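Local coordinates for protein xyloglucan-specific endo-beta-1,4-glucanase BoGH5A (Bacteroides ovatus, PDB 3ZMR) that cleaves the beta-1,4-glucan backbone of xyloglucan internally, with retention of configuration, yielding xyloglucan oligosaccharides, at residues I244-R247 / F248-Y251; A271-E275 / E276-V280; E421-V424 / K425-K429. One frame throughout, in Å; residues are numbered along the deposited sequence.

All three contacts are local turns of chain in the (beta/alpha)8 barrel of the hydrolase, and no two share a helix. Contact 1 closes helix 227-248 ahead of strand 255-258; contact 2 opens helix 275-293 after it, on the opposite side of the chain's centre; contact 3 lies in the last turns of helix 406-429. All are partly buried, contact 2 the most exposed: three of its seven touching residues, against none in contact 1 and one of eight in contact 3. Contact 1 packs a buried phenylalanine and sends its arginines to neighbouring parts of the fold, contact 2 caps a helix start, and contact 3 has buried valines and a cysteine on one face and a water-bridged glutamate-lysine pair on another.

Contact 1 (I244-R247 / F248-Y251)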
ATOM      1  N   ILE A 244       7.800 -14.136   6.329  1.00  9.14           N
ATOM      2  CA  ILE A 244       6.369 -14.279   6.044  1.00  9.65           C
ATOM      3  C   ILE A 244       6.155 -14.834   4.616  1.00  7.43           C
ATOM      4  O   ILE A 244       5.371 -15.781   4.390  1.00  9.82           O
ATOM      5  CB  ILE A 244       5.655 -12.930   6.185  1.00  9.91           C
ATOM      6  CG1 ILE A 244       5.805 -12.366   7.614  1.00 10.26           C
ATOM      7  CG2 ILE A 244       4.182 -13.058   5.789  1.00  9.36           C
ATOM      8  CD1 ILE A 244       5.632 -10.862   7.656  1.00 11.93           C
ATOM      9  N   ALA A 245       6.898 -14.260   3.657  1.00  8.74           N
ATOM     10  CA  ALA A 245       6.818 -14.727   2.269  1.00  9.16           C
ATOM     11  C   ALA A 245       7.177 -16.193   2.143  1.00  9.75           C
ATOM     12  O   ALA A 245       6.512 -16.945   1.434  1.00  9.14           O
ATOM     13  CB  ALA A 245       7.715 -13.873   1.388  1.00 10.10           C
ATOM     14  N   LEU A 246       8.230 -16.626   2.841  1.00  8.74           N
ATOM     15  CA  LEU A 246       8.611 -18.051   2.785  1.00  9.96           C
ATOM     16  C   LEU A 246       7.561 -18.945   3.407  1.00  9.97           C
ATOM     17  O   LEU A 246       7.263 -20.030   2.886  1.00 11.67           O
ATOM     18  CB  LEU A 246       9.984 -18.280   3.419  1.00  9.90           C
ATOM     19  CG  LEU A 246      11.199 -17.782   2.588  1.00 10.09           C
ATOM     20  CD1 LEU A 246      12.490 -17.862   3.382  1.00 13.41           C
ATOM     21  CD2 LEU A 246      11.315 -18.552   1.281  1.00 12.58           C
ATOM     22  N   ARG A 247       6.974 -18.506   4.514  1.00  9.87           N
ATOM     23  CA  ARG A 247       5.943 -19.351   5.154  1.00 11.43           C
ATOM     24  C   ARG A 247       4.731 -19.552   4.218  1.00  8.17           C
ATOM     25  O   ARG A 247       4.160 -20.643   4.157  1.00 10.53           O
ATOM     26  CB  ARG A 247       5.490 -18.765   6.506  1.00 11.63           C
ATOM     27  CG  ARG A 247       4.274 -19.456   7.117  1.00 14.67           C
ATOM     28  CD  ARG A 247       4.537 -20.891   7.497  1.00 20.30           C
ATOM     29  NE  ARG A 247       5.327 -21.009   8.714  1.00 16.23           N
ATOM     30  CZ  ARG A 247       4.863 -21.441   9.901  1.00 14.19           C
ATOM     31  NH1 ARG A 247       3.596 -21.751  10.077  1.00 16.28           N
ATOM     32  NH2 ARG A 247       5.700 -21.527  10.929  1.00 15.15           N
ATOM     33  N   PHE A 248       4.332 -18.471   3.524  1.00  9.01           N
ATOM     34  CA  PHE A 248       3.123 -18.469   2.726  1.00  8.36           C
ATOM     35  C   PHE A 248       3.324 -18.674   1.208  1.00  8.79           C
ATOM     36  O   PHE A 248       2.398 -18.534   0.404  1.00 10.04           O
ATOM     37  CB  PHE A 248       2.333 -17.187   3.006  1.00  8.22           C
ATOM     38  CG  PHE A 248       1.691 -17.150   4.368  1.00  9.04           C
ATOM     39  CD1 PHE A 248       0.499 -17.833   4.600  1.00 14.14           C
ATOM     40  CD2 PHE A 248       2.268 -16.434   5.405  1.00  9.09           C
ATOM     41  CE1 PHE A 248      -0.060 -17.818   5.843  1.00 10.36           C
ATOM     42  CE2 PHE A 248       1.708 -16.417   6.663  1.00 15.05           C
ATOM     43  CZ  PHE A 248       0.537 -17.092   6.881  1.00 11.60           C
ATOM     44  N   ARG A 249       4.541 -19.073   0.826  1.00  8.51           N
ATOM     45  CA  ARG A 249       4.935 -19.105  -0.580  1.00  9.41           C
ATOM     46  C   ARG A 249       4.068 -20.035  -1.435  1.00  9.89           C
ATOM     47  O   ARG A 249       3.867 -19.762  -2.618  1.00 10.13           O
ATOM     48  CB  ARG A 249       6.419 -19.550  -0.678  1.00  9.90           C
ATOM     49  CG  ARG A 249       6.954 -19.551  -2.121  1.00  9.59           C
ATOM     50  CD  ARG A 249       8.458 -19.595  -2.191  1.00 12.50           C
ATOM     51  NE  ARG A 249       9.030 -20.719  -1.455  1.00 11.07           N
ATOM     52  CZ  ARG A 249      10.328 -20.942  -1.304  1.00 10.27           C
ATOM     53  NH1 ARG A 249      11.245 -20.107  -1.795  1.00 10.79           N
ATOM     54  NH2 ARG A 249      10.708 -22.002  -0.604  1.00 13.55           N
ATOM     55  N   ASP A 250       3.599 -21.152  -0.867  1.00 10.50           N
ATOM     56  CA  ASP A 250       2.867 -22.160  -1.664  1.00 10.07           C
ATOM     57  C   ASP A 250       1.369 -21.940  -1.749  1.00 10.59           C
ATOM     58  O   ASP A 250       0.677 -22.750  -2.338  1.00 11.42           O
ATOM     59  CB  ASP A 250       3.186 -23.579  -1.196  1.00 12.61           C
ATOM     60  CG  ASP A 250       4.649 -23.954  -1.380  1.00 14.47           C
ATOM     61  OD1 ASP A 250       5.377 -23.332  -2.194  1.00 14.75           O
ATOM     62  OD2 ASP A 250       5.089 -24.908  -0.707  1.00 17.92           O
ATOM     63  N   TYR A 251       0.857 -20.848  -1.184  1.00 10.97           N
ATOM     64  CA  TYR A 251      -0.572 -20.529  -1.304  1.00 10.68           C
ATOM     65  C   TYR A 251      -0.902 -19.942  -2.671  1.00 10.76           C
ATOM     66  O   TYR A 251      -0.068 -19.272  -3.296  1.00  9.89           O
ATOM     67  CB  TYR A 251      -1.044 -19.589  -0.172  1.00  9.72           C
ATOM     68  CG  TYR A 251      -1.122 -20.306   1.179  1.00 10.72           C
ATOM     69  CD1 TYR A 251      -0.002 -20.488   1.965  1.00 11.28           C
ATOM     70  CD2 TYR A 251      -2.297 -20.898   1.586  1.00 13.88           C
ATOM     71  CE1 TYR A 251      -0.068 -21.194   3.166  1.00 13.05           C
ATOM     72  CE2 TYR A 251      -2.397 -21.580   2.771  1.00 16.61           C
ATOM     73  CZ  TYR A 251      -1.284 -21.743   3.561  1.00 15.67           C
ATOM     74  OH  TYR A 251      -1.446 -22.462   4.740  1.00 13.90           O
TER
HETATM   75  O   HOH W   1       3.550 -22.085   1.917  1.00 16.51           O
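Phe-248 folds back on the last turn of helix 227-248, against Ile-244 and Arg-247. Its backbone N donates to Ile-244 O (3.0 Å, N-H...O angle 152°). CG is anti to the residue's own carbonyl carbon (chi1 -71°), which keeps CB and CG beside Ile-244 O, and CD2 comes within 3.3 Å of Ile-244 O, which sits at the ring edge near its plane. CD2 also meets the methyl CG2 of Ile-244 at 3.9 Å. One atom further out, CE2 passes under the side chain of Arg-247, whose CG lies over one face, toward the rim, 4.2 Å from the centroid of the Phe-248 ring in a CH-pi contact. Beyond that, the ring reaches Val-201, Ile-213, Leu-255 and Phe-257, so helix 191-206 and strands 210-214 and 255-258 complete its hydrophobic surroundings.

Arg-247 bends at its second and third torsions as it leaves the ring, and its guanidinium makes salt bridges to Asp-195 and Glu-198. On another side of the turn, Leu-246 and Arg-249 run side by side, with CD2 of Leu-246 over one face of the guanidinium, 3.4 Å from Arg-249 NH1. That nitrogen donates to the carbonyls of Thr-295 and Glu-101. The backbone meanwhile makes a type I beta turn, Tyr-251 N bonding to Phe-248 O at 3.2 Å, and a water joins Arg-247 O (2.7 Å) to Asp-250 N (2.9 Å).

The chemistry is thus divided. Carbon fills the inner side, while the two arginines lay their aliphatic part or a flat face against neighbours and bond farther off, Arg-247 to carboxylates that probably favour its charge and Arg-249, through NH1, to neutral carbonyls.

Contact 2 (A271-E275 / E276-V280); sequences AQPTE and ENYRV
Tyr-278, in the first turns of helix 275-293, lays the outer end of its ring against Pro-273, just ahead of the helix. CB of Pro-273 touches both CZ and OH of Tyr-278 at 3.5 Å, the two side chains crossing at a slant, and a water links Tyr-278 OH to Pro-273 O. The ring also stacks with His-319 and meets Tyr-309 edge-to-face. With an alanine here, Pro-273 would probably border a gap, the water would lose its phenol partner, and both aromatic rings would be left without their mate.

Glu-275 contributes chiefly backbone: its O accepts from Arg-279 N at 2.9 Å, while its side chain, bent at chi2, brings OE2 to 4.2 Å from Tyr-278 CD2 and touches His-319.

Thr-274 is the N-cap and forms a capping box with Asn-277. Its OG1, set between backbone N and carbonyl carbon (chi1 64°), accepts from Asn-277 N at 3.1 Å. In return Thr-274 N donates to Asn-277 OD1 (2.9 Å), approaching from above the amide's carbonyl plane, 41° out of it. Asn-277 ND2 is held by Pro-225 O, which fixes the turn of the amide. A second water joins Thr-274 OG1 to Glu-276 OE1, and Glu-276 OE2 accepts from Asp-227 N.

Side chains occupy N-H groups that a helix start leaves without carbonyl partners, and the Glu-275 and Glu-276 carboxylates lie where the helix dipole would probably favour negative charge.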
ATOM      1  N   ALA A 271       3.483  17.665  10.667  1.00 17.59           N
ATOM      2  CA  ALA A 271       4.064  18.501   9.601  1.00 16.44           C
ATOM      3  C   ALA A 271       3.699  17.956   8.207  1.00 12.63           C
ATOM      4  O   ALA A 271       3.568  16.726   7.991  1.00 16.27           O
ATOM      5  CB  ALA A 271       5.579  18.554   9.734  1.00 20.53           C
ATOM      6  N   GLN A 272       3.629  18.846   7.230  1.00 17.44           N
ATOM      7  CA  GLN A 272       3.488  18.423   5.842  1.00 13.72           C
ATOM      8  C   GLN A 272       4.699  17.520   5.462  1.00 13.29           C
ATOM      9  O   GLN A 272       5.872  17.881   5.704  1.00 15.66           O
ATOM     10  CB  GLN A 272       3.358  19.606   4.876  1.00 19.54           C
ATOM     11  CG  GLN A 272       2.198  20.553   5.186  1.00 31.70           C
ATOM     12  CD  GLN A 272       0.856  19.846   5.208  1.00114.30           C
ATOM     13  OE1 GLN A 272       0.610  18.950   4.405  1.00 68.57           O
ATOM     14  NE2 GLN A 272      -0.010  20.233   6.139  1.00128.77           N
ATOM     15  N   PRO A 273       4.429  16.340   4.873  1.00 11.68           N
ATOM     16  CA  PRO A 273       5.596  15.520   4.538  1.00 11.81           C
ATOM     17  C   PRO A 273       6.489  16.158   3.476  1.00 12.01           C
ATOM     18  O   PRO A 273       6.022  16.947   2.630  1.00 13.90           O
ATOM     19  CB  PRO A 273       4.963  14.216   4.000  1.00 13.13           C
ATOM     20  CG  PRO A 273       3.636  14.176   4.670  1.00 12.90           C
ATOM     21  CD  PRO A 273       3.175  15.604   4.646  1.00 16.23           C
ATOM     22  N   THR A 274       7.744  15.759   3.500  1.00 11.46           N
ATOM     23  CA  THR A 274       8.769  16.330   2.634  1.00 12.59           C
ATOM     24  C   THR A 274       9.095  15.373   1.497  1.00 12.79           C
ATOM     25  O   THR A 274       8.694  14.209   1.533  1.00 12.58           O
ATOM     26  CB  THR A 274      10.055  16.522   3.431  1.00 15.56           C
ATOM     27  OG1 THR A 274      10.544  15.231   3.840  1.00 15.83           O
ATOM     28  CG2 THR A 274       9.815  17.403   4.671  1.00 14.80           C
ATOM     29  N   GLU A 275       9.840  15.844   0.507  1.00 14.01           N
ATOM     30  CA  GLU A 275      10.271  14.978  -0.573  1.00 13.16           C
ATOM     31  C   GLU A 275      11.099  13.786  -0.065  1.00 12.36           C
ATOM     32  O   GLU A 275      10.944  12.641  -0.567  1.00 12.69           O
ATOM     33  CB  GLU A 275      10.951  15.796  -1.673  1.00 17.57           C
ATOM     34  CG  GLU A 275       9.971  16.651  -2.498  1.00 29.89           C
ATOM     35  CD  GLU A 275       8.758  15.890  -3.078  1.00 97.59           C
ATOM     36  OE1 GLU A 275       8.891  14.748  -3.590  1.00 24.43           O
ATOM     37  OE2 GLU A 275       7.637  16.448  -3.044  1.00 48.84           O
ATOM     38  N   GLU A 276      11.907  14.016   0.969  1.00 13.13           N
ATOM     39  CA  GLU A 276      12.638  12.939   1.637  1.00 12.68           C
ATOM     40  C   GLU A 276      11.659  11.870   2.175  1.00 12.52           C
ATOM     41  O   GLU A 276      11.863  10.669   1.968  1.00 11.84           O
ATOM     42  CB  GLU A 276      13.504  13.487   2.778  1.00 13.81           C
ATOM     43  CG  GLU A 276      14.117  12.431   3.663  1.00 13.00           C
ATOM     44  CD  GLU A 276      14.897  12.986   4.840  1.00 17.68           C
ATOM     45  OE1 GLU A 276      14.629  14.126   5.255  1.00 23.72           O
ATOM     46  OE2 GLU A 276      15.755  12.266   5.385  1.00 16.70           O
ATOM     47  N   ASN A 277      10.614  12.316   2.869  1.00 12.89           N
ATOM     48  CA  ASN A 277       9.642  11.388   3.417  1.00 11.62           C
ATOM     49  C   ASN A 277       8.976  10.518   2.327  1.00  9.53           C
ATOM     50  O   ASN A 277       8.838   9.284   2.486  1.00 10.08           O
ATOM     51  CB  ASN A 277       8.538  12.086   4.183  1.00 10.95           C
ATOM     52  CG  ASN A 277       9.014  12.903   5.382  1.00 10.87           C
ATOM     53  OD1 ASN A 277       8.375  13.920   5.670  1.00 12.12           O
ATOM     54  ND2 ASN A 277      10.051  12.463   6.118  1.00 12.39           N
ATOM     55  N   TYR A 278       8.557  11.142   1.222  1.00  9.74           N
ATOM     56  CA  TYR A 278       7.963  10.367   0.111  1.00 10.48           C
ATOM     57  C   TYR A 278       8.954   9.405  -0.537  1.00 10.13           C
ATOM     58  O   TYR A 278       8.605   8.275  -0.882  1.00 11.52           O
ATOM     59  CB  TYR A 278       7.301  11.269  -0.916  1.00 10.57           C
ATOM     60  CG  TYR A 278       6.151  12.076  -0.378  1.00 10.33           C
ATOM     61  CD1 TYR A 278       5.017  11.477   0.144  1.00 12.23           C
ATOM     62  CD2 TYR A 278       6.211  13.468  -0.382  1.00 11.36           C
ATOM     63  CE1 TYR A 278       3.973  12.230   0.641  1.00 12.19           C
ATOM     64  CE2 TYR A 278       5.161  14.238   0.099  1.00 12.89           C
ATOM     65  CZ  TYR A 278       4.049  13.604   0.637  1.00 11.86           C
ATOM     66  OH  TYR A 278       2.967  14.327   1.111  1.00 12.57           O
ATOM     67  N   ARG A 279      10.193   9.845  -0.706  1.00 11.19           N
ATOM     68  CA  ARG A 279      11.223   8.991  -1.278  1.00 12.22           C
ATOM     69  C   ARG A 279      11.470   7.748  -0.431  1.00 10.77           C
ATOM     70  O   ARG A 279      11.526   6.615  -0.953  1.00 11.66           O
ATOM     71  CB  ARG A 279      12.524   9.791  -1.508  1.00 14.54           C
ATOM     72  CG  ARG A 279      13.670   8.929  -2.033  1.00 14.17           C
ATOM     73  CD  ARG A 279      14.849   9.759  -2.545  1.00 20.64           C
ATOM     74  NE  ARG A 279      15.219  10.801  -1.585  1.00 19.82           N
ATOM     75  CZ  ARG A 279      15.828  10.606  -0.423  1.00 21.24           C
ATOM     76  NH1 ARG A 279      16.203   9.383  -0.041  1.00 22.48           N
ATOM     77  NH2 ARG A 279      16.093  11.656   0.367  1.00 18.69           N
ATOM     78  N   VAL A 280      11.589   7.944   0.870  1.00  9.93           N
ATOM     79  CA  VAL A 280      11.918   6.855   1.751  1.00 10.18           C
ATOM     80  C   VAL A 280      10.697   5.920   1.903  1.00 10.42           C
ATOM     81  O   VAL A 280      10.826   4.701   1.892  1.00 10.11           O
ATOM     82  CB  VAL A 280      12.430   7.353   3.118  1.00 11.09           C
ATOM     83  CG1 VAL A 280      12.611   6.177   4.056  1.00 15.31           C
ATOM     84  CG2 VAL A 280      13.739   8.120   2.945  1.00 11.84           C
TER
HETATM   85  O   HOH W   2       3.577  16.968   1.371  1.00 17.99           O
HETATM   86  O   HOH W   3      12.420  15.405   5.575  1.00 30.36           O

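Contact 3 (E421-V424 / K425-K429)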
ATOM      1  N   GLU A 421     -23.356   3.132   2.651  1.00 10.02           N
ATOM      2  CA  GLU A 421     -23.879   2.875   1.316  1.00 10.37           C
ATOM      3  C   GLU A 421     -23.239   3.812   0.305  1.00 11.43           C
ATOM      4  O   GLU A 421     -22.881   3.386  -0.795  1.00 11.70           O
ATOM      5  CB  GLU A 421     -25.394   3.060   1.300  1.00 12.56           C
ATOM      6  CG  GLU A 421     -26.031   2.799  -0.056  1.00 16.18           C
ATOM      7  CD  GLU A 421     -27.478   3.259  -0.157  1.00 20.94           C
ATOM      8  OE1 GLU A 421     -28.214   3.225   0.866  1.00 21.30           O
ATOM      9  OE2 GLU A 421     -27.883   3.620  -1.286  1.00 28.73           O
ATOM     10  N   TYR A 422     -23.097   5.078   0.678  1.00 10.77           N
ATOM     11  CA  TYR A 422     -22.598   6.106  -0.252  1.00 11.27           C
ATOM     12  C   TYR A 422     -21.118   5.831  -0.583  1.00 11.21           C
ATOM     13  O   TYR A 422     -20.689   5.879  -1.759  1.00 11.79           O
ATOM     14  CB  TYR A 422     -22.768   7.540   0.267  1.00 12.05           C
ATOM     15  CG  TYR A 422     -22.563   8.555  -0.835  1.00 13.55           C
ATOM     16  CD1 TYR A 422     -23.585   8.854  -1.727  1.00 25.92           C
ATOM     17  CD2 TYR A 422     -21.326   9.149  -1.031  1.00 15.35           C
ATOM     18  CE1 TYR A 422     -23.370   9.734  -2.766  1.00 18.68           C
ATOM     19  CE2 TYR A 422     -21.099  10.027  -2.059  1.00 25.00           C
ATOM     20  CZ  TYR A 422     -22.119  10.320  -2.927  1.00 15.19           C
ATOM     21  OH  TYR A 422     -21.893  11.201  -3.962  1.00 27.38           O
ATOM     22  N   VAL A 423     -20.326   5.553   0.434  1.00 10.91           N
ATOM     23  CA  VAL A 423     -18.906   5.244   0.202  1.00  9.82           C
ATOM     24  C   VAL A 423     -18.776   4.013  -0.719  1.00  8.35           C
ATOM     25  O   VAL A 423     -18.011   4.021  -1.686  1.00 10.03           O
ATOM     26  CB  VAL A 423     -18.142   5.046   1.515  1.00 10.05           C
ATOM     27  CG1 VAL A 423     -16.763   4.432   1.261  1.00 11.08           C
ATOM     28  CG2 VAL A 423     -18.058   6.389   2.227  1.00 11.60           C
ATOM     29  N   VAL A 424     -19.506   2.964  -0.404  1.00  9.09           N
ATOM     30  CA  VAL A 424     -19.468   1.713  -1.169  1.00  9.23           C
ATOM     31  C   VAL A 424     -19.868   1.954  -2.626  1.00  9.59           C
ATOM     32  O   VAL A 424     -19.166   1.571  -3.543  1.00 10.28           O
ATOM     33  CB  VAL A 424     -20.268   0.566  -0.523  1.00 14.69           C
ATOM     34  CG1 VAL A 424     -20.364  -0.655  -1.443  1.00 22.39           C
ATOM     35  CG2 VAL A 424     -19.596   0.175   0.779  1.00 12.01           C
ATOM     36  N   LYS A 425     -21.002   2.605  -2.829  1.00 10.74           N
ATOM     37  CA  LYS A 425     -21.462   2.894  -4.211  1.00 11.04           C
ATOM     38  C   LYS A 425     -20.435   3.733  -4.959  1.00  9.51           C
ATOM     39  O   LYS A 425     -20.226   3.529  -6.166  1.00 11.43           O
ATOM     40  CB  LYS A 425     -22.880   3.512  -4.249  1.00 15.92           C
ATOM     41  CG  LYS A 425     -23.017   5.015  -4.300  1.00 38.73           C
ATOM     42  CD  LYS A 425     -24.500   5.403  -4.385  1.00 30.68           C
ATOM     43  CE  LYS A 425     -24.699   6.898  -4.546  1.00 40.04           C
ATOM     44  NZ  LYS A 425     -26.138   7.282  -4.403  1.00 64.31           N
ATOM     45  N   THR A 426     -19.816   4.697  -4.289  1.00 11.83           N
ATOM     46  CA  THR A 426     -18.821   5.539  -4.935  1.00 10.74           C
ATOM     47  C   THR A 426     -17.575   4.724  -5.296  1.00 10.23           C
ATOM     48  O   THR A 426     -16.988   4.882  -6.371  1.00 10.81           O
ATOM     49  CB  THR A 426     -18.470   6.746  -4.041  1.00 12.33           C
ATOM     50  OG1 THR A 426     -19.670   7.472  -3.785  1.00 12.88           O
ATOM     51  CG2 THR A 426     -17.480   7.691  -4.717  1.00 13.25           C
ATOM     52  N   CYS A 427     -17.177   3.829  -4.423  1.00 11.26           N
ATOM     53  CA  CYS A 427     -16.075   2.911  -4.756  1.00  9.67           C
ATOM     54  C   CYS A 427     -16.399   2.051  -5.984  1.00  9.81           C
ATOM     55  O   CYS A 427     -15.590   1.928  -6.902  1.00 11.22           O
ATOM     56  CB  CYS A 427     -15.739   2.010  -3.569  1.00  9.20           C
ATOM     57  SG  CYS A 427     -14.871   2.834  -2.206  1.00 11.02           S
ATOM     58  N   VAL A 428     -17.581   1.446  -5.997  1.00 10.37           N
ATOM     59  CA  VAL A 428     -18.026   0.629  -7.138  1.00 10.56           C
ATOM     60  C   VAL A 428     -17.977   1.428  -8.455  1.00 11.16           C
ATOM     61  O   VAL A 428     -17.422   0.939  -9.469  1.00 12.76           O
ATOM     62  CB  VAL A 428     -19.441   0.034  -6.952  1.00 13.14           C
ATOM     63  CG1 VAL A 428     -19.903  -0.674  -8.240  1.00 28.01           C
ATOM     64  CG2 VAL A 428     -19.471  -0.898  -5.746  1.00 18.83           C
ATOM     65  N   LYS A 429     -18.498   2.648  -8.423  1.00 11.67           N
ATOM     66  CA  LYS A 429     -18.526   3.518  -9.609  1.00 11.19           C
ATOM     67  C   LYS A 429     -17.113   3.744 -10.144  1.00 12.58           C
ATOM     68  O   LYS A 429     -16.904   3.846 -11.342  1.00 14.18           O
ATOM     69  CB  LYS A 429     -19.196   4.870  -9.277  1.00 16.66           C
ATOM     70  CG  LYS A 429     -19.366   5.821 -10.452  1.00 25.62           C
ATOM     71  CD  LYS A 429     -20.038   7.139 -10.039  1.00 38.46           C
ATOM     72  CE  LYS A 429     -19.989   8.175 -11.164  1.00106.19           C
ATOM     73  NZ  LYS A 429     -18.640   8.794 -11.321  1.00112.78           N
TER
HETATM   74  O   HOH W   4     -26.138   6.097  -1.573  1.00 31.89           O
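Tyr-422 and Thr-426 make the tight polar part of this contact. Tyr-422 O is gripped twice, by Thr-426 N at 2.9 Å and Thr-426 OG1 at 2.8 Å, the two donors coming from opposite faces of the carbonyl plane. With OG1 beside its own backbone N (chi1 -58°), the hydroxyl also stands over one face of the Tyr-422 ring, 3.4 Å from CE2. Helix 371-379 covers this pair through Ile-374 and Leu-378. Round the helix, Val-423 CG1 approaches Cys-427 SG at 4.3 Å, and their side chains lean on Tyr-396 and Ile-393 of strand 391-396; Val-424 and Val-428 turn to Leu-466 of helix 456-471.

The solvent side is looser. Lys-425 stretches out past Tyr-422, its CE 3.6 Å from the ring's CE1, and its NZ meets Glu-421 only through a water: Lys-425 NZ gives to it at 3.1 Å, while the water's own bond to Glu-421 OE2 is weak. The carboxylate and ammonium groups stay 5.1 Å apart (OE2 to NZ), so any attraction is probably modest.

An apolar flank against strand 391-396 and helix 456-471, and a wet flank, fit an outer helix of a (beta/alpha)8 barrel, here within the beta-alpha-beta crossover to strand 433-436.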